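Local coordinates for protein tyrosinase (Aspergillus oryzae, PDB 6JU5) that probably uses a dinuclear copper centre and molecular oxygen to oxidise L-tyrosine and L-dopa to L-dopaquinone, and is captured here as the proenzyme, at residues Leu474-Ser479 and Val578-Ala583; Phe488-Phe493 and Tyr565-Ser570; Trp325-Ala330 and Leu538-Leu543; Gly558-Pro563 and Arg604-Gly609; Leu263-His268 and Asn333-Trp338. The protein carries 1 engineered substitution. All coordinates share one frame; numbering follows the deposited sequence. Where two conformers were deposited one is given.

Interaction 1: Leu474-Ser479 and Val578-Ala583; sequences LSIRYS and VKVEVA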
# COMPACT_ATOMS: atom_id res chain seq x y z
N LEU B 474 31.24 10.78 3.68
CA LEU B 474 31.67 9.37 3.72
C LEU B 474 31.98 8.91 2.30
O LEU B 474 31.19 9.13 1.37
CB LEU B 474 30.58 8.49 4.30
CG LEU B 474 30.35 8.65 5.81
CD1 LEU B 474 28.91 8.30 6.18
CD2 LEU B 474 31.32 7.77 6.59
N SER B 475 33.10 8.24 2.13
CA SER B 475 33.42 7.57 0.88
C SER B 475 33.10 6.08 1.01
O SER B 475 33.31 5.50 2.09
CB SER B 475 34.88 7.77 0.52
OG SER B 475 35.72 7.34 1.59
N ILE B 476 32.57 5.50 -0.06
CA ILE B 476 32.22 4.09 -0.07
C ILE B 476 32.69 3.42 -1.37
O ILE B 476 32.31 3.90 -2.43
CB ILE B 476 30.69 3.90 0.04
CG1 ILE B 476 30.10 4.58 1.28
CG2 ILE B 476 30.35 2.43 -0.02
CD1 ILE B 476 29.63 6.00 1.05
N ARG B 477 33.49 2.38 -1.27
CA ARG B 477 33.94 1.64 -2.45
C ARG B 477 33.67 0.15 -2.24
O ARG B 477 33.95 -0.41 -1.18
CB ARG B 477 35.43 1.91 -2.71
CG ARG B 477 35.92 1.31 -4.03
CD ARG B 477 37.23 1.96 -4.47
NE ARG B 477 38.31 1.61 -3.56
CZ ARG B 477 39.47 2.26 -3.52
NH1 ARG B 477 39.69 3.29 -4.33
NH2 ARG B 477 40.38 1.85 -2.66
N TYR B 478 33.08 -0.46 -3.26
CA TYR B 478 32.68 -1.87 -3.23
C TYR B 478 32.78 -2.51 -4.60
O TYR B 478 32.91 -1.84 -5.63
CB TYR B 478 31.24 -1.99 -2.67
CG TYR B 478 30.23 -1.27 -3.55
CD1 TYR B 478 30.03 0.11 -3.44
CD2 TYR B 478 29.49 -1.98 -4.49
CE1 TYR B 478 29.11 0.72 -4.27
CE2 TYR B 478 28.56 -1.36 -5.32
CZ TYR B 478 28.37 -0.00 -5.19
OH TYR B 478 27.47 0.65 -6.01
N SER B 479 32.67 -3.84 -4.64
CA SER B 479 32.51 -4.54 -5.92
C SER B 479 31.05 -4.89 -6.16
O SER B 479 30.43 -5.55 -5.33
CB SER B 479 33.36 -5.81 -5.97
OG SER B 479 33.04 -6.59 -7.11
N VAL B 578 31.43 -9.57 2.28
CA VAL B 578 31.37 -8.53 1.26
C VAL B 578 32.25 -7.37 1.70
O VAL B 578 31.96 -6.72 2.70
CB VAL B 578 29.94 -8.03 1.01
CG1 VAL B 578 29.94 -6.78 0.15
CG2 VAL B 578 29.08 -9.12 0.37
N LYS B 579 33.33 -7.17 0.97
CA LYS B 579 34.28 -6.10 1.30
C LYS B 579 33.70 -4.72 0.96
O LYS B 579 33.23 -4.50 -0.15
CB LYS B 579 35.58 -6.29 0.51
CG LYS B 579 36.61 -5.20 0.75
CD LYS B 579 37.84 -5.41 -0.12
CE LYS B 579 38.77 -4.21 -0.06
NZ LYS B 579 39.33 -3.98 1.30
N VAL B 580 33.75 -3.79 1.91
CA VAL B 580 33.43 -2.39 1.67
C VAL B 580 34.51 -1.53 2.30
O VAL B 580 34.87 -1.71 3.47
CB VAL B 580 32.05 -1.97 2.22
CG1 VAL B 580 31.68 -0.58 1.72
CG2 VAL B 580 30.96 -2.96 1.85
N GLU B 581 35.04 -0.59 1.52
CA GLU B 581 35.99 0.39 2.02
C GLU B 581 35.23 1.68 2.33
O GLU B 581 34.77 2.32 1.39
CB GLU B 581 37.08 0.62 0.98
CG GLU B 581 37.79 -0.63 0.48
CD GLU B 581 38.70 -0.39 -0.72
OE1 GLU B 581 39.82 0.12 -0.49
OE2 GLU B 581 38.32 -0.71 -1.87
N VAL B 582 35.05 1.97 3.61
CA VAL B 582 34.35 3.16 4.08
C VAL B 582 35.32 4.07 4.81
O VAL B 582 36.11 3.59 5.63
CB VAL B 582 33.18 2.76 5.01
CG1 VAL B 582 32.42 3.99 5.51
CG2 VAL B 582 32.23 1.83 4.26
N ALA B 583 35.27 5.36 4.50
CA ALA B 583 36.05 6.31 5.29
C ALA B 583 35.28 7.62 5.47
O ALA B 583 34.40 7.99 4.70
CB ALA B 583 37.41 6.56 4.67
O HOH W 1 36.31 4.72 0.99
O HOH W 2 36.10 -2.22 -1.69
O HOH W 3 33.16 -5.63 -2.41
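The guanidinium of Arg477 presents its edge, not a face, to the carboxylate of Glu581, and the two planes stand 51° apart. The grip is side-on: NE reaches OE2 at 2.9 Å and NH2 reaches OE1 at 2.8 Å. Both acceptors lie close to the guanidinium plane, yet each carboxylate oxygen is met from above its own plane, so this salt bridge is twisted. A bend at chi3 (68°) turns the arginine head across the sheet toward its neighbour. Leu538 and Val540 of the adjoining strand pack against the same arginine.

Beneath lie antiparallel neighbours of the mixed sheet, strands 470-478 and 580-588, with Arg477 and Glu581 a hydrogen-bonded pair (Glu581 N to Arg477 O 2.9 Å). Ser475 and Ala583 make the next such pair. The other face is apolar: Ile476 CG2 lies beside Val580 CG1 at 3.7 Å, the two side chains pointing the same way, and Leu474 CD2 meets Val582 CG1 at 4.1 Å.

Water 2 donates to both Arg477 O and Glu581 OE2. Ser475 OG hydrogen-bonds His585 and shares water 1 with Glu581 O. The chemistry is thus two-faced: charge and water gather on the Arg477 side, hydrocarbon on the Ile476 side.

Interaction 2: Phe488-Phe493 and Tyr565-Ser570; sequences FQINIF and YVVVNS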
# COMPACT_ATOMS: atom_id res chain seq x y z
N PHE B 488 22.72 -5.76 -2.93
CA PHE B 488 22.89 -5.65 -1.48
C PHE B 488 22.86 -4.16 -1.12
O PHE B 488 23.01 -3.29 -1.99
CB PHE B 488 24.15 -6.34 -0.97
CG PHE B 488 25.44 -5.94 -1.64
CD1 PHE B 488 26.12 -4.78 -1.30
CD2 PHE B 488 26.01 -6.77 -2.61
CE1 PHE B 488 27.33 -4.43 -1.88
CE2 PHE B 488 27.21 -6.42 -3.22
CZ PHE B 488 27.85 -5.26 -2.86
N GLN B 489 22.64 -3.88 0.16
CA GLN B 489 22.63 -2.50 0.63
C GLN B 489 23.70 -2.32 1.70
O GLN B 489 23.80 -3.15 2.61
CB GLN B 489 21.24 -2.19 1.20
CG GLN B 489 21.05 -0.75 1.66
CD GLN B 489 19.61 -0.43 2.02
OE1 GLN B 489 18.67 -0.86 1.33
NE2 GLN B 489 19.43 0.35 3.08
N ILE B 490 24.46 -1.25 1.59
CA ILE B 490 25.49 -0.94 2.57
C ILE B 490 24.93 0.16 3.48
O ILE B 490 24.67 1.25 2.99
CB ILE B 490 26.79 -0.45 1.90
CG1 ILE B 490 27.34 -1.47 0.90
CG2 ILE B 490 27.85 -0.12 2.94
CD1 ILE B 490 28.29 -0.87 -0.10
N ASN B 491 24.74 -0.17 4.76
CA ASN B 491 24.25 0.82 5.71
C ASN B 491 25.37 1.28 6.63
O ASN B 491 26.13 0.42 7.10
CB ASN B 491 23.11 0.24 6.54
CG ASN B 491 21.87 0.03 5.67
OD1 ASN B 491 21.69 0.77 4.70
ND2 ASN B 491 21.07 -0.96 6.04
N ILE B 492 25.45 2.58 6.86
CA ILE B 492 26.49 3.16 7.72
C ILE B 492 25.89 3.77 8.98
O ILE B 492 24.81 4.38 8.88
CB ILE B 492 27.36 4.15 6.93
CG1 ILE B 492 28.05 3.39 5.78
CG2 ILE B 492 28.38 4.82 7.84
CD1 ILE B 492 28.65 4.27 4.72
N PHE B 493 26.57 3.56 10.10
CA PHE B 493 26.13 3.98 11.42
C PHE B 493 27.25 4.72 12.16
O PHE B 493 28.42 4.40 11.95
CB PHE B 493 25.79 2.71 12.22
CG PHE B 493 24.71 1.88 11.59
CD1 PHE B 493 25.04 0.93 10.63
CD2 PHE B 493 23.38 2.06 11.95
CE1 PHE B 493 24.04 0.18 10.03
CE2 PHE B 493 22.38 1.33 11.34
CZ PHE B 493 22.71 0.40 10.37
N TYR B 565 29.74 -0.24 9.30
CA TYR B 565 28.87 -0.62 8.19
C TYR B 565 28.36 -2.05 8.33
O TYR B 565 29.02 -2.91 8.89
CB TYR B 565 29.55 -0.44 6.84
CG TYR B 565 30.72 -1.35 6.55
CD1 TYR B 565 30.53 -2.58 5.94
CD2 TYR B 565 32.04 -0.98 6.86
CE1 TYR B 565 31.60 -3.42 5.65
CE2 TYR B 565 33.11 -1.81 6.58
CZ TYR B 565 32.88 -3.03 5.98
OH TYR B 565 33.95 -3.85 5.72
N VAL B 566 27.19 -2.26 7.74
CA VAL B 566 26.61 -3.59 7.62
C VAL B 566 26.17 -3.76 6.16
O VAL B 566 25.56 -2.84 5.60
CB VAL B 566 25.41 -3.83 8.54
CG1 VAL B 566 24.94 -5.27 8.39
CG2 VAL B 566 25.77 -3.54 10.00
N VAL B 567 26.53 -4.88 5.56
CA VAL B 567 26.08 -5.23 4.21
C VAL B 567 24.85 -6.14 4.34
O VAL B 567 24.95 -7.22 4.93
CB VAL B 567 27.17 -5.92 3.40
CG1 VAL B 567 26.68 -6.30 2.00
CG2 VAL B 567 28.38 -4.99 3.32
N VAL B 568 23.71 -5.64 3.86
CA VAL B 568 22.45 -6.35 4.08
C VAL B 568 22.00 -6.99 2.76
O VAL B 568 22.01 -6.31 1.73
CB VAL B 568 21.36 -5.38 4.59
CG1 VAL B 568 20.08 -6.15 4.91
CG2 VAL B 568 21.83 -4.61 5.82
N ASN B 569 21.60 -8.24 2.82
CA ASN B 569 21.08 -8.94 1.63
C ASN B 569 19.56 -8.88 1.56
O ASN B 569 18.89 -8.24 2.40
CB ASN B 569 21.63 -10.35 1.60
CG ASN B 569 21.08 -11.28 2.67
OD1 ASN B 569 19.99 -11.07 3.21
ND2 ASN B 569 21.84 -12.36 2.96
N SER B 570 18.99 -9.53 0.54
CA SER B 570 17.55 -9.46 0.33
C SER B 570 16.75 -10.23 1.38
O SER B 570 15.52 -10.08 1.42
CB SER B 570 17.17 -9.95 -1.07
OG SER B 570 17.45 -11.33 -1.18
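Val567 CG1 packs into the corner where the Phe488 ring leaves its CB, 3.7 Å from Phe488 CD1 and nearly as close to CB and CG. Chi1 of Phe488 (53°) places CG between the backbone N and the carbonyl carbon, which stands the ring up beside this methyl. Farther along that face, Tyr565 CB fits the recess between Ile490 CG2 and Ile492 CG1, 4.3 Å from the first and 4.2 Å from the second. The tyrosine's own chi1 (66°) carries its ring away from segment 488-493 and over strand 580-588, where it packs on Val580 and Val582.

On the opposite face, Val568 CG2 sits against Asn491 ND2 at 3.7 Å, and Val566 CG2 approaches Phe493 CE1 at 4.1 Å. Phe502 covers both Val566 and Phe493.

Four backbone hydrogen bonds join the antiparallel strands, through the pairs Gln489 with Val568 and Asn491 with Val566.

Polar groups on the Asn491 face are tied up. Gln489 NE2 donates to Asn491 OD1 at 2.8 Å, in the carbonyl plane and on a lone pair, while Asn491 ND2 donates to Phe502 O. Gln489 OE1 in turn accepts from Asn337 of the copper-binding helix 328-340. Two buried amides are thus satisfied, by one bond between them and by partners outside the strands, and one of them extends the network from the sheet to the catalytic domain.

Interaction 3: Trp325-Ala330 and Leu538-Leu543; sequences WMNLEA and LSVSQL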
# COMPACT_ATOMS: atom_id res chain seq x y z
N TRP B 325 33.60 11.42 -5.53
CA TRP B 325 32.86 10.18 -5.69
C TRP B 325 31.35 10.36 -5.63
O TRP B 325 30.65 9.34 -5.75
CB TRP B 325 33.26 9.15 -4.63
CG TRP B 325 34.67 8.66 -4.76
CD1 TRP B 325 35.64 9.12 -5.61
CD2 TRP B 325 35.25 7.60 -4.00
NE1 TRP B 325 36.80 8.40 -5.43
CE2 TRP B 325 36.58 7.46 -4.44
CE3 TRP B 325 34.79 6.74 -2.99
CZ2 TRP B 325 37.44 6.50 -3.89
CZ3 TRP B 325 35.64 5.80 -2.45
CH2 TRP B 325 36.97 5.68 -2.91
N MET B 326 30.85 11.58 -5.43
CA MET B 326 29.40 11.83 -5.55
C MET B 326 29.04 11.88 -7.04
O MET B 326 29.33 12.84 -7.74
CB MET B 326 28.98 13.11 -4.84
CG MET B 326 27.47 13.34 -4.88
SD MET B 326 26.51 12.24 -3.81
CE MET B 326 26.87 13.00 -2.22
N ASN B 327 28.41 10.80 -7.51
CA ASN B 327 28.20 10.67 -8.95
C ASN B 327 26.74 10.41 -9.27
O ASN B 327 25.94 10.02 -8.42
CB ASN B 327 29.10 9.58 -9.52
CG ASN B 327 28.81 8.19 -9.01
OD1 ASN B 327 27.91 7.52 -9.51
ND2 ASN B 327 29.57 7.73 -8.00
N LEU B 328 26.38 10.62 -10.54
CA LEU B 328 24.99 10.53 -10.98
C LEU B 328 24.44 9.12 -10.78
O LEU B 328 23.30 8.93 -10.35
CB LEU B 328 24.95 10.87 -12.48
CG LEU B 328 23.59 10.84 -13.17
CD1 LEU B 328 22.75 12.01 -12.71
CD2 LEU B 328 23.79 10.84 -14.68
N GLU B 329 25.26 8.12 -11.13
CA GLU B 329 24.75 6.74 -11.15
C GLU B 329 24.48 6.26 -9.74
O GLU B 329 23.49 5.54 -9.48
CB GLU B 329 25.77 5.85 -11.87
CG GLU B 329 25.26 4.44 -12.14
CD GLU B 329 26.16 3.58 -13.00
OE1 GLU B 329 27.30 4.01 -13.30
OE2 GLU B 329 25.74 2.46 -13.38
N ALA B 330 25.31 6.66 -8.77
CA ALA B 330 25.11 6.26 -7.37
C ALA B 330 23.81 6.82 -6.81
O ALA B 330 23.04 6.13 -6.13
CB ALA B 330 26.30 6.71 -6.53
N LEU B 538 35.79 -1.73 -9.68
CA LEU B 538 35.00 -1.46 -8.49
C LEU B 538 33.97 -0.37 -8.77
O LEU B 538 33.84 0.11 -9.91
CB LEU B 538 35.95 -1.01 -7.38
CG LEU B 538 36.98 -2.05 -6.97
CD1 LEU B 538 37.99 -1.47 -5.98
CD2 LEU B 538 36.29 -3.28 -6.39
N SER B 539 33.24 0.01 -7.74
CA SER B 539 32.16 0.99 -7.75
C SER B 539 32.25 1.92 -6.55
O SER B 539 32.58 1.43 -5.47
CB SER B 539 30.80 0.28 -7.73
OG SER B 539 30.63 -0.51 -8.91
N VAL B 540 31.98 3.20 -6.74
CA VAL B 540 32.10 4.18 -5.67
C VAL B 540 30.80 4.97 -5.52
O VAL B 540 30.05 5.17 -6.48
CB VAL B 540 33.28 5.16 -5.81
CG1 VAL B 540 34.57 4.37 -5.67
CG2 VAL B 540 33.22 5.88 -7.15
N SER B 541 30.58 5.43 -4.29
CA SER B 541 29.54 6.36 -3.93
C SER B 541 30.04 7.23 -2.78
O SER B 541 31.14 7.02 -2.26
CB SER B 541 28.26 5.61 -3.56
OG SER B 541 27.18 6.52 -3.35
N GLN B 542 29.25 8.23 -2.44
CA GLN B 542 29.58 9.19 -1.38
C GLN B 542 28.30 9.51 -0.62
O GLN B 542 27.23 9.56 -1.23
CB GLN B 542 30.19 10.45 -1.98
CG GLN B 542 30.82 11.42 -0.98
CD GLN B 542 30.96 12.82 -1.57
OE1 GLN B 542 30.05 13.65 -1.40
NE2 GLN B 542 32.07 13.08 -2.25
N LEU B 543 28.40 9.71 0.69
CA LEU B 543 27.26 10.19 1.48
C LEU B 543 27.62 11.49 2.18
O LEU B 543 28.73 11.65 2.69
CB LEU B 543 26.83 9.17 2.54
CG LEU B 543 26.24 7.87 2.01
CD1 LEU B 543 26.16 6.82 3.11
CD2 LEU B 543 24.89 8.13 1.37
O HOH W 4 27.13 9.27 -4.65
O HOH W 5 24.90 4.81 -3.99
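Val540 stands over one face of the Trp325 indole, the two side chains crossing at about a right angle. Its CG1 lies 3.5 Å from the centroid of the six-membered ring and 9° off the ring normal, a CH-pi contact, while CB covers CE3 and CD2. Ser541 O lies at the edge of the same ring, near its plane.

Met326 and Gln542 also cross nearly perpendicularly. The methionine chain, bent at chi2 and chi3, curls back to bring CE to 3.3 Å from Gln542 OE1. The amide nitrogen of Gln542 is held elsewhere, by Pro322 O.

Asn327 turns its amide so that each end has work. With CG between its backbone N and carbonyl carbon (chi1 65°), ND2 donates to Val540 O at 3.0 Å, an acceptor within the amide plane although the donor lies above the carbonyl plane. ND2 also donates to Trp325 O, and OD1 accepts from Ala330 N at 2.8 Å. The residue is thereby the N-cap of helix 328-340 and a cross-link to the strand at once.

Ala330 CB abuts Ser541 OG at 3.3 Å, and water 5 bridges Ala330 O to that hydroxyl.

The contact joins the central copper-binding domain, at the start of helix 328-340, to a strand of the C-terminal domain. Strand 538-544 runs between strands 305-306 and 470-478 in the sheet, and Tyr306 meets the Trp325 ring at about 65°. Helix 328-340 begins beside this strand, with helices 282-292 and 371-389 packed around its first turn.

Interaction 4: Gly558-Pro563 and Arg604-Gly609; sequences GEVPTP and RRVADG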
# COMPACT_ATOMS: atom_id res chain seq x y z
N GLY B 558 33.00 15.13 21.62
CA GLY B 558 33.79 15.76 20.58
C GLY B 558 34.55 14.78 19.73
O GLY B 558 35.25 15.15 18.78
N GLU B 559 34.43 13.49 20.04
CA GLU B 559 35.16 12.48 19.27
C GLU B 559 34.58 12.30 17.87
O GLU B 559 33.37 12.29 17.67
CB GLU B 559 35.11 11.14 20.01
N VAL B 560 35.46 12.11 16.90
CA VAL B 560 35.07 11.74 15.55
C VAL B 560 34.56 10.31 15.53
O VAL B 560 35.24 9.41 16.05
CB VAL B 560 36.28 11.87 14.60
CG1 VAL B 560 37.26 10.74 14.88
CG2 VAL B 560 35.87 11.86 13.14
N PRO B 561 33.41 10.02 14.93
CA PRO B 561 32.93 8.63 14.94
C PRO B 561 33.68 7.74 13.96
O PRO B 561 34.05 8.14 12.87
CB PRO B 561 31.47 8.77 14.48
CG PRO B 561 31.51 9.98 13.58
CD PRO B 561 32.47 10.93 14.24
N THR B 562 33.85 6.49 14.38
CA THR B 562 34.22 5.43 13.46
C THR B 562 33.03 5.03 12.60
O THR B 562 32.00 4.61 13.13
CB THR B 562 34.73 4.20 14.24
OG1 THR B 562 35.98 4.55 14.85
CG2 THR B 562 34.91 3.03 13.29
N PRO B 563 33.08 5.15 11.28
CA PRO B 563 31.91 4.66 10.53
C PRO B 563 31.79 3.15 10.69
O PRO B 563 32.77 2.45 10.45
CB PRO B 563 32.25 5.03 9.09
CG PRO B 563 33.25 6.14 9.23
CD PRO B 563 34.09 5.74 10.42
N ARG B 604 40.34 15.76 4.14
CA ARG B 604 41.32 14.87 4.75
C ARG B 604 40.60 13.71 5.42
O ARG B 604 39.57 13.89 6.06
CB ARG B 604 42.13 15.61 5.82
N ARG B 605 41.15 12.50 5.31
CA ARG B 605 40.53 11.38 6.02
C ARG B 605 40.69 11.55 7.52
O ARG B 605 41.80 11.81 8.01
CB ARG B 605 41.14 10.07 5.53
CG ARG B 605 40.44 8.82 6.04
CD ARG B 605 40.83 7.55 5.26
NE ARG B 605 42.23 7.65 4.86
CZ ARG B 605 43.27 7.25 5.57
NH1 ARG B 605 43.11 6.66 6.76
NH2 ARG B 605 44.49 7.43 5.09
N VAL B 606 39.58 11.36 8.26
CA VAL B 606 39.62 11.46 9.71
C VAL B 606 39.18 10.20 10.45
O VAL B 606 39.36 10.10 11.68
CB VAL B 606 38.82 12.67 10.22
CG1 VAL B 606 39.51 13.97 9.77
CG2 VAL B 606 37.36 12.65 9.76
N ALA B 607 38.62 9.21 9.76
CA ALA B 607 38.33 7.93 10.41
C ALA B 607 38.17 6.84 9.37
O ALA B 607 37.65 7.05 8.28
CB ALA B 607 37.10 8.01 11.30
N ASP B 608 38.61 5.64 9.72
CA ASP B 608 38.48 4.49 8.86
C ASP B 608 37.25 3.67 9.26
O ASP B 608 36.95 3.53 10.45
CB ASP B 608 39.73 3.61 9.03
CG ASP B 608 41.00 4.24 8.51
OD1 ASP B 608 40.92 4.96 7.49
OD2 ASP B 608 42.08 4.04 9.09
N GLY B 609 36.55 3.09 8.31
CA GLY B 609 35.37 2.29 8.60
C GLY B 609 35.71 0.93 9.17
O GLY B 609 36.83 0.45 9.09
O HOH W 6 38.19 4.29 12.97
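Apolar packing joins the two segments at Val560 and Val606, whose CG2 methyls lie 3.8 Å apart as the side chains cross. Val560 CG2 is placed there by lying anti to its own backbone N. Ala607 turns its CB toward the loop, meeting Pro563 CD at 3.9 Å.

Two methyl groups also press on backbone oxygens: Ala607 CB lies 3.4 Å from Pro561 O, and Thr562 CG2 rests against Asp608 O at 3.5 Å.

Between the backbones of these segments there is no conventional hydrogen bond. Gly609 CA instead makes a CA-H...O contact with Pro563 O at 3.2 Å. Water 6 supplies a polar link, donating to Asp608 O and hydrogen-bonded to Thr562 OG1, each at 2.9 Å.

Ionic pairing stays within segment 604-609: Arg605 NH1 reaches Asp608 OD1 at 2.9 Å, using the syn lone pair of the carboxylate.

The touching parts, 560-563 and 606-609, run 27° apart. Beyond them, Pro563 leads into strand 563-568, a parallel neighbour of strand 604-611 in the sheet, and shares a backbone hydrogen bond with Lys610. On the other side of strand 604-611, Val606 and Ala607 both face Leu584 of strand 580-588, which is a classic beta bulge.

Interaction 5: Leu263-His268 and Asn333-Trp338; sequences LALNEH and NNVHNW. With CU (copper (II) ion), chain F.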
# COMPACT_ATOMS: atom_id res chain seq x y z
N LEU B 263 8.46 7.12 2.14
CA LEU B 263 9.23 7.10 3.39
C LEU B 263 10.69 6.85 3.07
O LEU B 263 11.60 7.51 3.57
CB LEU B 263 8.70 6.02 4.34
CG LEU B 263 9.50 5.79 5.62
CD1 LEU B 263 9.52 7.05 6.48
CD2 LEU B 263 8.89 4.64 6.41
N ALA B 264 10.94 5.85 2.22
CA ALA B 264 12.32 5.53 1.82
C ALA B 264 13.01 6.70 1.14
O ALA B 264 14.18 7.00 1.41
CB ALA B 264 12.33 4.28 0.96
N LEU B 265 12.29 7.38 0.27
CA LEU B 265 12.86 8.52 -0.47
C LEU B 265 13.26 9.67 0.44
O LEU B 265 14.12 10.46 0.04
CB LEU B 265 11.88 9.02 -1.54
CG LEU B 265 11.64 8.04 -2.69
CD1 LEU B 265 10.31 8.34 -3.37
CD2 LEU B 265 12.80 8.08 -3.68
N ASN B 266 12.67 9.72 1.62
CA ASN B 266 12.98 10.76 2.60
C ASN B 266 14.00 10.29 3.61
O ASN B 266 14.12 10.86 4.69
CB ASN B 266 11.68 11.25 3.29
CG ASN B 266 10.93 12.17 2.35
OD1 ASN B 266 11.27 13.34 2.22
ND2 ASN B 266 9.93 11.61 1.67
N GLU B 267 14.80 9.28 3.26
CA GLU B 267 15.84 8.78 4.15
C GLU B 267 16.74 9.91 4.63
O GLU B 267 17.09 10.82 3.88
CB GLU B 267 16.69 7.74 3.42
CG GLU B 267 17.66 7.01 4.35
CD GLU B 267 18.02 5.65 3.78
OE1 GLU B 267 17.27 4.67 4.04
OE2 GLU B 267 19.03 5.57 3.06
N HIS B 268 17.04 9.85 5.93
CA HIS B 268 17.96 10.79 6.56
C HIS B 268 18.51 10.14 7.81
O HIS B 268 18.05 9.06 8.19
CB HIS B 268 17.26 12.11 6.86
CG HIS B 268 16.07 12.00 7.76
ND1 HIS B 268 16.12 11.57 9.06
CD2 HIS B 268 14.77 12.31 7.51
CE1 HIS B 268 14.89 11.62 9.58
NE2 HIS B 268 14.05 12.06 8.66
N ASN B 333 21.06 4.86 -8.32
CA ASN B 333 20.95 3.52 -7.74
C ASN B 333 20.14 3.53 -6.44
O ASN B 333 19.30 2.67 -6.18
CB ASN B 333 22.36 3.00 -7.45
CG ASN B 333 23.17 2.60 -8.66
OD1 ASN B 333 22.63 2.61 -9.78
ND2 ASN B 333 24.46 2.27 -8.48
N ASN B 334 20.40 4.53 -5.60
CA ASN B 334 19.64 4.63 -4.35
C ASN B 334 18.17 4.87 -4.65
O ASN B 334 17.30 4.30 -3.99
CB ASN B 334 20.20 5.72 -3.44
CG ASN B 334 21.39 5.25 -2.62
OD1 ASN B 334 21.97 4.19 -2.92
ND2 ASN B 334 21.79 5.99 -1.59
N VAL B 335 17.85 5.71 -5.63
CA VAL B 335 16.44 5.97 -5.93
C VAL B 335 15.76 4.69 -6.40
O VAL B 335 14.61 4.43 -6.02
CB VAL B 335 16.31 7.10 -6.98
CG1 VAL B 335 14.87 7.29 -7.43
CG2 VAL B 335 16.85 8.42 -6.41
N HIS B 336 16.42 3.89 -7.22
CA HIS B 336 15.85 2.58 -7.61
C HIS B 336 15.45 1.78 -6.38
O HIS B 336 14.34 1.23 -6.31
CB HIS B 336 16.88 1.80 -8.43
CG HIS B 336 16.78 2.03 -9.91
ND1 HIS B 336 15.84 1.37 -10.66
CD2 HIS B 336 17.48 2.79 -10.79
CE1 HIS B 336 15.96 1.73 -11.94
NE2 HIS B 336 16.98 2.59 -12.06
N ASN B 337 16.37 1.65 -5.43
CA ASN B 337 16.07 0.91 -4.19
C ASN B 337 14.88 1.51 -3.47
O ASN B 337 13.93 0.83 -3.04
CB ASN B 337 17.33 0.93 -3.32
CG ASN B 337 17.19 0.14 -2.03
OD1 ASN B 337 16.46 -0.86 -1.99
ND2 ASN B 337 17.86 0.58 -0.98
N TRP B 338 14.90 2.83 -3.27
CA TRP B 338 13.89 3.46 -2.43
C TRP B 338 12.51 3.39 -3.06
O TRP B 338 11.51 3.27 -2.34
CB TRP B 338 14.29 4.92 -2.17
CG TRP B 338 15.49 5.06 -1.28
CD1 TRP B 338 15.86 4.22 -0.28
CD2 TRP B 338 16.47 6.11 -1.31
NE1 TRP B 338 17.01 4.67 0.32
CE2 TRP B 338 17.40 5.84 -0.29
CE3 TRP B 338 16.64 7.25 -2.09
CZ2 TRP B 338 18.50 6.68 -0.05
CZ3 TRP B 338 17.72 8.08 -1.85
CH2 TRP B 338 18.64 7.79 -0.83
CU CU F . 17.50 3.35 -13.68
O HOH W 7 18.24 1.41 -14.66
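The Trp338 indole has a backbone oxygen over each face, both offset toward the rim: Ala264 O lies 3.5 Å above one and Asn334 O, from its own helix, 3.2 Å above the other. Glu267 CB shares the Ala264 side. At the ring edge sits Glu267 OE2, 3.3 Å from Trp338 CZ2, its carboxylate turned 83° to the indole. Ala264 CB fits against Trp338 CD1 at 3.7 Å.

A second shell fixes these groups. Glu267 OE2 is hydrogen-bonded to Ser513 OG, which holds the extended glutamate beside the ring. Trp338 O is hydrogen-bonded to Tyr240 OH, and Leu283 of helix 282-292 packs on both Trp338 and Val335.

Helix 258-265 and the turn after it thus pack on helix 328-340 through Trp338, while His336 points away and binds copper through NE2 at 1.9 Å. Its ND1 is hydrogen-bonded to Met360 O, which sets the ring's rotation. Water 7 is a further ligand at 2.3 Å, and His332, one turn earlier, and His376 complete the histidine set. This is one half of a type 3 dinuclear copper site, in which His71, His98 and His107 bind the other copper.

In the fold
Interactions 1 to 4 all reach one mixed sheet, whereas interaction 5 packs two helices of the central copper-binding domain. Interactions 1 and 3, with centres 10 Å apart, share the pairing of strands 470-478 and 538-544; interaction 4 joins on through strands 580-588 and 604-611, and interaction 2, 11 Å from interaction 1, packs on it through Ile476, Ile492, Val567 and Val580. Along the chain, interaction 5 closes before interactions 1, 2 and 4 open but crosses interaction 3. Interactions 3 and 5 both use helix 328-340, and interactions 2 and 5 touch through one amide hydrogen bond. The C-terminal domain thus lies directly against a helix carrying copper ligands, consistent with a proenzyme.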